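Local coordinates for cysteine synthase (Helicobacter pylori, PDB 6AHI), which makes L-cysteine and acetate from O-acetyl-L-serine and sulfide with pyridoxal 5'-phosphate as cofactor, and also has cystathionine beta-synthase activity, at residues Thr14-Phe19 with Tyr33-His38; Arg200-Glu205 with Leu276-Arg281; Ile210-Glu215 with Phe241-Asp246. One frame throughout, in Å; residues are numbered along the deposited sequence.

Interaction 1. Residues Thr14-Phe19 with Tyr33-His38; sequences TPVFKF and YAKLEH
Val16 to Lys18 pair antiparallel with Tyr33 to Lys35 in a beta hairpin at one side of the mixed sheet of this PLP enzyme. Phe17 and Ala34 form the hydrogen-bonded pair: Phe17 N reaches Ala34 O and Ala34 N reaches Phe17 O, both at 2.9 Å. Leu36 N adds a straight bond to Pro15 O (168° at the hydrogen). Val16 and Phe17 also pair in parallel with a strand of the second subunit, so the sheet continues across the dimer interface.

Apolar contacts line both faces. Val16 CG1 presses on Tyr33 CB at 3.5 Å, and Lys18, extended, runs beside the Tyr33 ring in the same direction. On the face that holds Phe17 and Ala34, Ala34 CB meets the edge of the Phe19 ring, whose face carries Phe17 CD1.

Among the polar side chains, one water joins Lys18 NZ to Tyr33 OH, which also bonds Gln287. At the Thr14 end two buried charged side chains, Lys35 and Glu37, bond to Thr14. Lys35 turns at chi2 (71° at CD), and its NZ donates to Thr14 O at 2.8 Å, while Glu163 and Glu167 form salt bridges with the same nitrogen. Thr14 OG1 donates to Glu37 OE2 at 2.6 Å, on the anti side and 32° out of the carboxylate plane.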
loop_
_atom_site.group_PDB
_atom_site.type_symbol
_atom_site.label_atom_id
_atom_site.label_comp_id
_atom_site.label_asym_id
_atom_site.label_seq_id
_atom_site.Cartn_x
_atom_site.Cartn_y
_atom_site.Cartn_z
ATOM N N THR A 14 -6.870 -6.567 9.113
ATOM C CA THR A 14 -7.063 -6.333 7.698
ATOM C C THR A 14 -8.470 -6.738 7.271
ATOM O O THR A 14 -9.071 -7.663 7.847
ATOM C CB THR A 14 -6.017 -7.101 6.890
ATOM O OG1 THR A 14 -6.007 -8.475 7.277
ATOM C CG2 THR A 14 -4.649 -6.496 7.066
ATOM N N PRO A 15 -8.993 -6.161 6.180
ATOM C CA PRO A 15 -10.317 -6.556 5.696
ATOM C C PRO A 15 -10.285 -7.905 4.948
ATOM O O PRO A 15 -9.206 -8.467 4.676
ATOM C CB PRO A 15 -10.718 -5.440 4.733
ATOM C CG PRO A 15 -9.465 -4.686 4.394
ATOM C CD PRO A 15 -8.401 -5.059 5.411
ATOM N N VAL A 16 -11.479 -8.431 4.681
ATOM C CA VAL A 16 -11.651 -9.639 3.945
ATOM C C VAL A 16 -12.529 -9.319 2.733
ATOM O O VAL A 16 -13.592 -8.719 2.901
ATOM C CB VAL A 16 -12.300 -10.715 4.827
ATOM C CG1 VAL A 16 -12.619 -11.945 4.014
ATOM C CG2 VAL A 16 -11.433 -11.100 6.034
ATOM N N PHE A 17 -12.056 -9.655 1.531
ATOM C CA PHE A 17 -12.800 -9.493 0.326
ATOM C C PHE A 17 -13.651 -10.739 0.090
ATOM O O PHE A 17 -13.122 -11.876 0.101
ATOM C CB PHE A 17 -11.855 -9.269 -0.853
ATOM C CG PHE A 17 -12.523 -8.566 -2.020
ATOM C CD1 PHE A 17 -13.324 -9.277 -2.892
ATOM C CD2 PHE A 17 -12.465 -7.193 -2.158
ATOM C CE1 PHE A 17 -14.015 -8.638 -3.914
ATOM C CE2 PHE A 17 -13.113 -6.552 -3.203
ATOM C CZ PHE A 17 -13.904 -7.273 -4.069
ATOM N N LYS A 18 -14.952 -10.546 -0.145
ATOM C CA LYS A 18 -15.862 -11.659 -0.429
ATOM C C LYS A 18 -16.211 -11.690 -1.920
ATOM O O LYS A 18 -16.722 -10.697 -2.493
ATOM C CB LYS A 18 -17.151 -11.571 0.380
ATOM C CG LYS A 18 -18.126 -12.724 0.179
ATOM C CD LYS A 18 -19.468 -12.407 0.806
ATOM C CE LYS A 18 -20.349 -13.622 0.924
ATOM N NZ LYS A 18 -21.618 -13.218 1.574
ATOM N N PHE A 19 -15.887 -12.827 -2.548
ATOM C CA PHE A 19 -16.202 -13.125 -3.935
ATOM C C PHE A 19 -17.354 -14.141 -3.997
ATOM O O PHE A 19 -17.358 -15.148 -3.271
ATOM C CB PHE A 19 -14.990 -13.743 -4.632
ATOM C CG PHE A 19 -13.727 -12.927 -4.604
ATOM C CD1 PHE A 19 -13.415 -12.069 -5.658
ATOM C CD2 PHE A 19 -12.801 -13.081 -3.581
ATOM C CE1 PHE A 19 -12.214 -11.364 -5.668
ATOM C CE2 PHE A 19 -11.622 -12.357 -3.587
ATOM C CZ PHE A 19 -11.332 -11.495 -4.620
ATOM N N TYR A 33 -13.529 -16.028 0.524
ATOM C CA TYR A 33 -13.071 -14.936 1.343
ATOM C C TYR A 33 -11.547 -14.858 1.254
ATOM O O TYR A 33 -10.891 -15.778 1.625
ATOM C CB TYR A 33 -13.473 -15.155 2.788
ATOM C CG TYR A 33 -14.952 -15.221 2.970
ATOM C CD1 TYR A 33 -15.687 -14.064 3.109
ATOM C CD2 TYR A 33 -15.626 -16.423 2.972
ATOM C CE1 TYR A 33 -17.052 -14.098 3.326
ATOM C CE2 TYR A 33 -17.011 -16.471 3.143
ATOM C CZ TYR A 33 -17.722 -15.307 3.340
ATOM O OH TYR A 33 -19.089 -15.345 3.532
ATOM N N ALA A 34 -11.043 -13.697 0.857
ATOM C CA ALA A 34 -9.639 -13.455 0.806
ATOM C C ALA A 34 -9.276 -12.444 1.872
ATOM O O ALA A 34 -9.724 -11.286 1.860
ATOM C CB ALA A 34 -9.203 -12.954 -0.540
ATOM N N LYS A 35 -8.420 -12.900 2.782
ATOM C CA LYS A 35 -7.843 -12.030 3.758
ATOM C C LYS A 35 -6.775 -11.168 3.081
ATOM O O LYS A 35 -5.847 -11.698 2.491
ATOM C CB LYS A 35 -7.334 -12.906 4.897
ATOM C CG LYS A 35 -6.789 -12.132 6.068
ATOM C CD LYS A 35 -7.829 -11.445 6.856
ATOM C CE LYS A 35 -7.337 -11.182 8.260
ATOM N NZ LYS A 35 -8.099 -10.093 8.884
ATOM N N LEU A 36 -6.948 -9.839 3.146
ATOM C CA LEU A 36 -6.152 -8.886 2.393
ATOM C C LEU A 36 -4.927 -8.415 3.206
ATOM O O LEU A 36 -4.857 -7.246 3.628
ATOM C CB LEU A 36 -7.032 -7.692 2.006
ATOM C CG LEU A 36 -8.276 -8.035 1.190
ATOM C CD1 LEU A 36 -8.939 -6.756 0.701
ATOM C CD2 LEU A 36 -7.906 -8.955 0.034
ATOM N N GLU A 37 -3.931 -9.287 3.282
ATOM C CA GLU A 37 -2.733 -9.073 4.067
ATOM C C GLU A 37 -1.776 -8.111 3.376
ATOM O O GLU A 37 -0.877 -7.608 4.001
ATOM C CB GLU A 37 -2.078 -10.414 4.330
ATOM C CG GLU A 37 -2.874 -11.203 5.343
ATOM C CD GLU A 37 -2.937 -10.507 6.695
ATOM O OE1 GLU A 37 -1.838 -10.214 7.264
ATOM O OE2 GLU A 37 -4.072 -10.194 7.176
ATOM N N HIS A 38 -2.015 -7.840 2.097
ATOM C CA HIS A 38 -1.226 -6.870 1.352
ATOM C C HIS A 38 -1.465 -5.445 1.872
ATOM O O HIS A 38 -0.643 -4.556 1.559
ATOM C CB HIS A 38 -1.489 -7.000 -0.150
ATOM C CG HIS A 38 -2.825 -6.508 -0.615
ATOM N ND1 HIS A 38 -4.015 -7.083 -0.207
ATOM C CD2 HIS A 38 -3.147 -5.519 -1.471
ATOM C CE1 HIS A 38 -5.014 -6.452 -0.801
ATOM N NE2 HIS A 38 -4.505 -5.500 -1.596
HETATM O O HOH W 1 -20.676 -12.769 4.322
#

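Interaction 2. Residues Arg200-Glu205 with Leu276-Arg281; sequences RLIGVE and LKEAQR
Arg200 holds the Glu278 carboxylate side-on with two nitrogens, one to each oxygen. NE donates to OE2 of Glu278 at 2.7 Å, and NH2 of Arg200 to OE1 of Glu278 at 2.9 Å. Both oxygens use their syn lone pairs, and the guanidinium and carboxylate planes lie only 19° apart, so the bidentate salt bridge is nearly flat. A third donor comes from three residues on: Arg281 NH1 reaches OE1 of Glu278 at 2.7 Å on its anti lone pair, with the oxygen tilted a little from the Arg281 guanidinium plane. OE1 thus accepts from both arginines, while OE2 has a second partner in Ser174 OG. A carboxylate held by two arginines and a hydroxyl would be expected to stay ionised.

The strand 200-206 belongs to the mixed sheet of this fold type II PLP enzyme, and helix 266-281 packs over one side of it; the axes of Arg200-Glu205 and Leu276-Arg281 approach to 10.9 Å and run closer to antiparallel than parallel. Glu278 bridges that gap: its CG is anti to the backbone N and the chain bends at chi2 (75°), the turn that sets CD.

Outward from the charges, Ile202 CG1 lies against the carboxylate carbon CD of Glu278 at 3.9 Å, the two side chains crossing obliquely. The like-charged Arg200 NH2 and Arg281 NH1 stand 4.3 Å apart; both donate to Glu278 OE1, which probably offsets their repulsion. Arg281 CD touches Arg200 NH2 at 3.8 Å, and Arg281 NH2 has its own salt bridge to Glu242 on the adjoining strand.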
loop_
_atom_site.group_PDB
_atom_site.type_symbol
_atom_site.label_atom_id
_atom_site.label_comp_id
_atom_site.label_asym_id
_atom_site.label_seq_id
_atom_site.Cartn_x
_atom_site.Cartn_y
_atom_site.Cartn_z
ATOM N N ARG A 200 -11.255 -28.389 5.340
ATOM C CA ARG A 200 -10.302 -28.919 4.365
ATOM C C ARG A 200 -9.101 -27.963 4.296
ATOM O O ARG A 200 -9.227 -26.757 4.415
ATOM C CB ARG A 200 -10.970 -29.090 2.985
ATOM C CG ARG A 200 -11.947 -30.256 2.900
ATOM C CD ARG A 200 -12.790 -30.253 1.640
ATOM N NE ARG A 200 -12.001 -30.065 0.422
ATOM C CZ ARG A 200 -11.323 -31.008 -0.237
ATOM N NH1 ARG A 200 -11.267 -32.249 0.221
ATOM N NH2 ARG A 200 -10.673 -30.687 -1.350
ATOM N N LEU A 201 -7.918 -28.530 4.095
ATOM C CA LEU A 201 -6.682 -27.770 4.000
ATOM C C LEU A 201 -6.005 -28.060 2.653
ATOM O O LEU A 201 -5.652 -29.218 2.391
ATOM C CB LEU A 201 -5.732 -28.204 5.117
ATOM C CG LEU A 201 -6.215 -28.011 6.551
ATOM C CD1 LEU A 201 -5.141 -28.475 7.516
ATOM C CD2 LEU A 201 -6.562 -26.554 6.815
ATOM N N ILE A 202 -5.814 -27.006 1.847
ATOM C CA ILE A 202 -5.184 -27.081 0.537
ATOM C C ILE A 202 -4.014 -26.100 0.486
ATOM O O ILE A 202 -4.212 -24.902 0.633
ATOM C CB ILE A 202 -6.164 -26.765 -0.603
ATOM C CG1 ILE A 202 -7.446 -27.607 -0.521
ATOM C CG2 ILE A 202 -5.439 -26.865 -1.945
ATOM C CD1 ILE A 202 -7.293 -29.019 -0.995
ATOM N N GLY A 203 -2.807 -26.625 0.250
ATOM C CA GLY A 203 -1.600 -25.822 0.083
ATOM C C GLY A 203 -1.389 -25.523 -1.388
ATOM O O GLY A 203 -1.725 -26.342 -2.233
ATOM N N VAL A 204 -0.869 -24.338 -1.706
ATOM C CA VAL A 204 -0.789 -23.911 -3.088
ATOM C C VAL A 204 0.684 -23.683 -3.432
ATOM O O VAL A 204 1.383 -23.067 -2.668
ATOM C CB VAL A 204 -1.625 -22.646 -3.308
ATOM C CG1 VAL A 204 -1.594 -22.184 -4.752
ATOM C CG2 VAL A 204 -3.052 -22.845 -2.819
ATOM N N GLU A 205 1.102 -24.199 -4.593
ATOM C CA GLU A 205 2.467 -24.097 -5.073
ATOM C C GLU A 205 2.410 -23.785 -6.560
ATOM O O GLU A 205 1.451 -24.144 -7.242
ATOM C CB GLU A 205 3.223 -25.411 -4.847
ATOM C CG GLU A 205 2.576 -26.597 -5.563
ATOM C CD GLU A 205 3.396 -27.875 -5.704
ATOM O OE1 GLU A 205 4.505 -27.919 -5.135
ATOM O OE2 GLU A 205 2.905 -28.830 -6.371
ATOM N N LEU A 276 -10.499 -20.884 -6.340
ATOM C CA LEU A 276 -11.572 -21.019 -7.321
ATOM C C LEU A 276 -11.779 -22.488 -7.690
ATOM O O LEU A 276 -12.907 -22.961 -7.762
ATOM C CB LEU A 276 -11.180 -20.179 -8.537
ATOM C CG LEU A 276 -12.287 -19.622 -9.408
ATOM C CD1 LEU A 276 -13.274 -18.834 -8.546
ATOM C CD2 LEU A 276 -11.680 -18.742 -10.505
ATOM N N LYS A 277 -10.681 -23.222 -7.895
ATOM C CA LYS A 277 -10.738 -24.664 -8.159
ATOM C C LYS A 277 -11.338 -25.432 -6.985
ATOM O O LYS A 277 -12.212 -26.315 -7.180
ATOM C CB LYS A 277 -9.345 -25.188 -8.523
ATOM C CG LYS A 277 -8.881 -24.719 -9.896
ATOM C CD LYS A 277 -7.516 -25.240 -10.269
ATOM C CE LYS A 277 -6.976 -24.503 -11.457
ATOM N NZ LYS A 277 -5.657 -25.047 -11.842
ATOM N N GLU A 278 -10.957 -25.053 -5.765
ATOM C CA GLU A 278 -11.515 -25.673 -4.590
ATOM C C GLU A 278 -13.027 -25.353 -4.489
ATOM O O GLU A 278 -13.828 -26.276 -4.252
ATOM C CB GLU A 278 -10.688 -25.303 -3.358
ATOM C CG GLU A 278 -11.282 -25.765 -2.029
ATOM C CD GLU A 278 -11.170 -27.248 -1.674
ATOM O OE1 GLU A 278 -10.847 -28.058 -2.560
ATOM O OE2 GLU A 278 -11.458 -27.598 -0.500
ATOM N N ALA A 279 -13.427 -24.086 -4.636
ATOM C CA ALA A 279 -14.867 -23.738 -4.540
ATOM C C ALA A 279 -15.677 -24.536 -5.576
ATOM O O ALA A 279 -16.774 -25.011 -5.276
ATOM C CB ALA A 279 -15.107 -22.260 -4.728
ATOM N N GLN A 280 -15.094 -24.723 -6.771
ATOM C CA GLN A 280 -15.796 -25.362 -7.872
ATOM C C GLN A 280 -16.000 -26.855 -7.608
ATOM O O GLN A 280 -16.890 -27.425 -8.216
ATOM C CB GLN A 280 -15.069 -25.118 -9.195
ATOM C CG GLN A 280 -15.362 -23.731 -9.754
ATOM C CD GLN A 280 -14.484 -23.372 -10.928
ATOM O OE1 GLN A 280 -13.559 -24.097 -11.272
ATOM N NE2 GLN A 280 -14.793 -22.257 -11.575
ATOM N N ARG A 281 -15.201 -27.476 -6.730
ATOM C CA ARG A 281 -15.316 -28.901 -6.471
ATOM C C ARG A 281 -16.157 -29.157 -5.212
ATOM O O ARG A 281 -16.417 -30.289 -4.907
ATOM C CB ARG A 281 -13.940 -29.580 -6.372
ATOM C CG ARG A 281 -13.151 -29.306 -5.093
ATOM C CD ARG A 281 -11.886 -30.132 -4.909
ATOM N NE ARG A 281 -10.914 -29.953 -5.982
ATOM C CZ ARG A 281 -9.858 -29.132 -5.965
ATOM N NH1 ARG A 281 -9.463 -28.533 -4.849
ATOM N NH2 ARG A 281 -9.193 -28.916 -7.083
#

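Interaction 3. Residues Ile210-Glu215 with Phe241-Asp246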
loop_
_atom_site.group_PDB
_atom_site.type_symbol
_atom_site.label_atom_id
_atom_site.label_comp_id
_atom_site.label_asym_id
_atom_site.label_seq_id
_atom_site.Cartn_x
_atom_site.Cartn_y
_atom_site.Cartn_z
ATOM N N ILE A 210 7.594 -29.071 -5.740
ATOM C CA ILE A 210 7.629 -30.576 -5.710
ATOM C C ILE A 210 6.477 -31.228 -4.915
ATOM O O ILE A 210 6.417 -32.441 -4.855
ATOM C CB ILE A 210 9.000 -31.074 -5.191
ATOM C CG1 ILE A 210 9.363 -30.472 -3.824
ATOM C CG2 ILE A 210 10.076 -30.828 -6.234
ATOM C CD1 ILE A 210 8.469 -30.918 -2.688
ATOM N N LEU A 211 5.549 -30.457 -4.325
ATOM C CA LEU A 211 4.623 -31.038 -3.310
ATOM C C LEU A 211 3.684 -32.078 -3.938
ATOM O O LEU A 211 3.314 -33.045 -3.267
ATOM C CB LEU A 211 3.851 -29.919 -2.601
ATOM C CG LEU A 211 4.677 -29.083 -1.609
ATOM C CD1 LEU A 211 3.922 -27.851 -1.134
ATOM C CD2 LEU A 211 5.114 -29.913 -0.420
ATOM N N ASN A 212 3.320 -31.913 -5.218
ATOM C CA ASN A 212 2.507 -32.922 -5.950
ATOM C C ASN A 212 3.387 -33.894 -6.746
ATOM O O ASN A 212 2.893 -34.548 -7.665
ATOM C CB ASN A 212 1.472 -32.273 -6.873
ATOM C CG ASN A 212 0.172 -32.012 -6.149
ATOM O OD1 ASN A 212 -0.180 -32.790 -5.271
ATOM N ND2 ASN A 212 -0.531 -30.935 -6.503
ATOM N N GLY A 213 4.682 -33.991 -6.404
ATOM C CA GLY A 213 5.556 -35.025 -6.984
ATOM C C GLY A 213 6.196 -34.592 -8.294
ATOM O O GLY A 213 7.005 -35.302 -8.825
ATOM N N GLY A 214 5.852 -33.402 -8.802
ATOM C CA GLY A 214 6.467 -32.859 -10.029
ATOM C C GLY A 214 7.958 -32.593 -9.864
ATOM O O GLY A 214 8.468 -32.519 -8.744
ATOM N N GLU A 215 8.655 -32.441 -11.000
ATOM C CA GLU A 215 10.086 -32.173 -11.031
ATOM C C GLU A 215 10.350 -30.741 -10.570
ATOM O O GLU A 215 9.582 -29.836 -10.898
ATOM C CB GLU A 215 10.632 -32.369 -12.447
ATOM C CG GLU A 215 10.398 -33.762 -13.004
ATOM C CD GLU A 215 11.242 -34.865 -12.383
ATOM O OE1 GLU A 215 12.305 -34.548 -11.811
ATOM O OE2 GLU A 215 10.854 -36.050 -12.498
ATOM N N PHE A 241 -2.557 -30.504 -2.331
ATOM C CA PHE A 241 -1.807 -29.394 -2.858
ATOM C C PHE A 241 -2.331 -29.094 -4.256
ATOM O O PHE A 241 -2.748 -30.000 -4.981
ATOM C CB PHE A 241 -0.312 -29.694 -2.914
ATOM C CG PHE A 241 0.259 -30.031 -1.563
ATOM C CD1 PHE A 241 0.447 -29.052 -0.610
ATOM C CD2 PHE A 241 0.547 -31.339 -1.222
ATOM C CE1 PHE A 241 0.916 -29.376 0.653
ATOM C CE2 PHE A 241 1.041 -31.651 0.034
ATOM C CZ PHE A 241 1.240 -30.668 0.963
ATOM N N GLU A 242 -2.323 -27.810 -4.609
ATOM C CA GLU A 242 -2.747 -27.353 -5.897
ATOM C C GLU A 242 -1.522 -26.721 -6.585
ATOM O O GLU A 242 -0.925 -25.787 -6.017
ATOM C CB GLU A 242 -3.942 -26.417 -5.690
ATOM C CG GLU A 242 -4.724 -26.122 -6.951
ATOM C CD GLU A 242 -5.573 -27.270 -7.493
ATOM O OE1 GLU A 242 -6.504 -27.689 -6.807
ATOM O OE2 GLU A 242 -5.270 -27.750 -8.608
ATOM N N THR A 243 -1.162 -27.230 -7.771
ATOM C CA THR A 243 -0.040 -26.727 -8.563
ATOM C C THR A 243 -0.587 -25.778 -9.622
ATOM O O THR A 243 -1.390 -26.186 -10.447
ATOM C CB THR A 243 0.745 -27.841 -9.275
ATOM O OG1 THR A 243 1.141 -28.821 -8.325
ATOM C CG2 THR A 243 1.975 -27.331 -9.992
ATOM N N ILE A 244 -0.147 -24.518 -9.576
ATOM C CA ILE A 244 -0.631 -23.456 -10.466
ATOM C C ILE A 244 0.489 -23.071 -11.427
ATOM O O ILE A 244 1.589 -22.742 -11.019
ATOM C CB ILE A 244 -1.105 -22.254 -9.635
ATOM C CG1 ILE A 244 -2.170 -22.665 -8.618
ATOM C CG2 ILE A 244 -1.581 -21.131 -10.531
ATOM C CD1 ILE A 244 -3.396 -23.290 -9.218
ATOM N N SER A 245 0.183 -23.119 -12.720
ATOM C CA SER A 245 1.125 -22.648 -13.743
ATOM C C SER A 245 1.309 -21.133 -13.620
ATOM O O SER A 245 0.435 -20.426 -13.114
ATOM C CB SER A 245 0.644 -23.028 -15.099
ATOM O OG SER A 245 -0.537 -22.327 -15.437
ATOM N N ASP A 246 2.461 -20.645 -14.079
ATOM C CA ASP A 246 2.721 -19.239 -14.138
ATOM C C ASP A 246 1.660 -18.566 -15.005
ATOM O O ASP A 246 1.186 -17.501 -14.645
ATOM C CB ASP A 246 4.119 -18.942 -14.696
ATOM C CG ASP A 246 5.232 -19.229 -13.706
ATOM O OD1 ASP A 246 4.940 -19.215 -12.490
ATOM O OD2 ASP A 246 6.387 -19.466 -14.157
#
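Asn212 ND2 donates both of its hydrogens across this contact. One goes to Phe241 O at 2.8 Å, nearly straight at the hydrogen (165°), yet it arrives from above the carbonyl plane; the oxygen itself lies close to the plane of the Asn212 amide. The other goes to Thr243 OG1 at 3.3 Å, a longer bond also near that amide plane. The Asn212 and Thr243 side chains lie alongside one another, pointing opposite ways, and the Thr243 hydroxyl has a stronger partner in Glu205 OE2.

Beside this polar pair, Leu211 covers one face of the Phe241 ring. Its CB makes a CH-pi contact 3.9 Å from the ring centroid, 17° off the normal, while CD1 of Leu211 meets Phe241 CD1 at 3.7 Å. A type I beta turn from Ile210 to Gly213, closed by Gly213 N to Ile210 O, carries Leu211 and Asn212 side by side, one to the ring and one to the strand backbone.

The turn lies in the loop between strands 200-206 and 240-244 and packs on 240-244, an outermost strand of the sheet within this chain. That strand pairs with 200-206 through backbone bonds, and Glu242 and Ile244 pack against helix 266-281.

All three contacts reach the same mixed sheet, in different places. Interaction 1 is the buried one, a hairpin at one outermost strand within the chain, held by backbone bonds, apolar side chains and buried charges, and extended by the second subunit. Interaction 2 is partly buried and joins an inner strand to a covering helix mainly through side-chain charge. Interaction 3 is a surface contact in which a loop packs against the other outermost strand with an amide and a CH-pi contact. Interactions 2 and 3 touch through Glu205, and their strands are neighbours; interaction 1 stands clear of both, its centre about 16 Å from that of interaction 2.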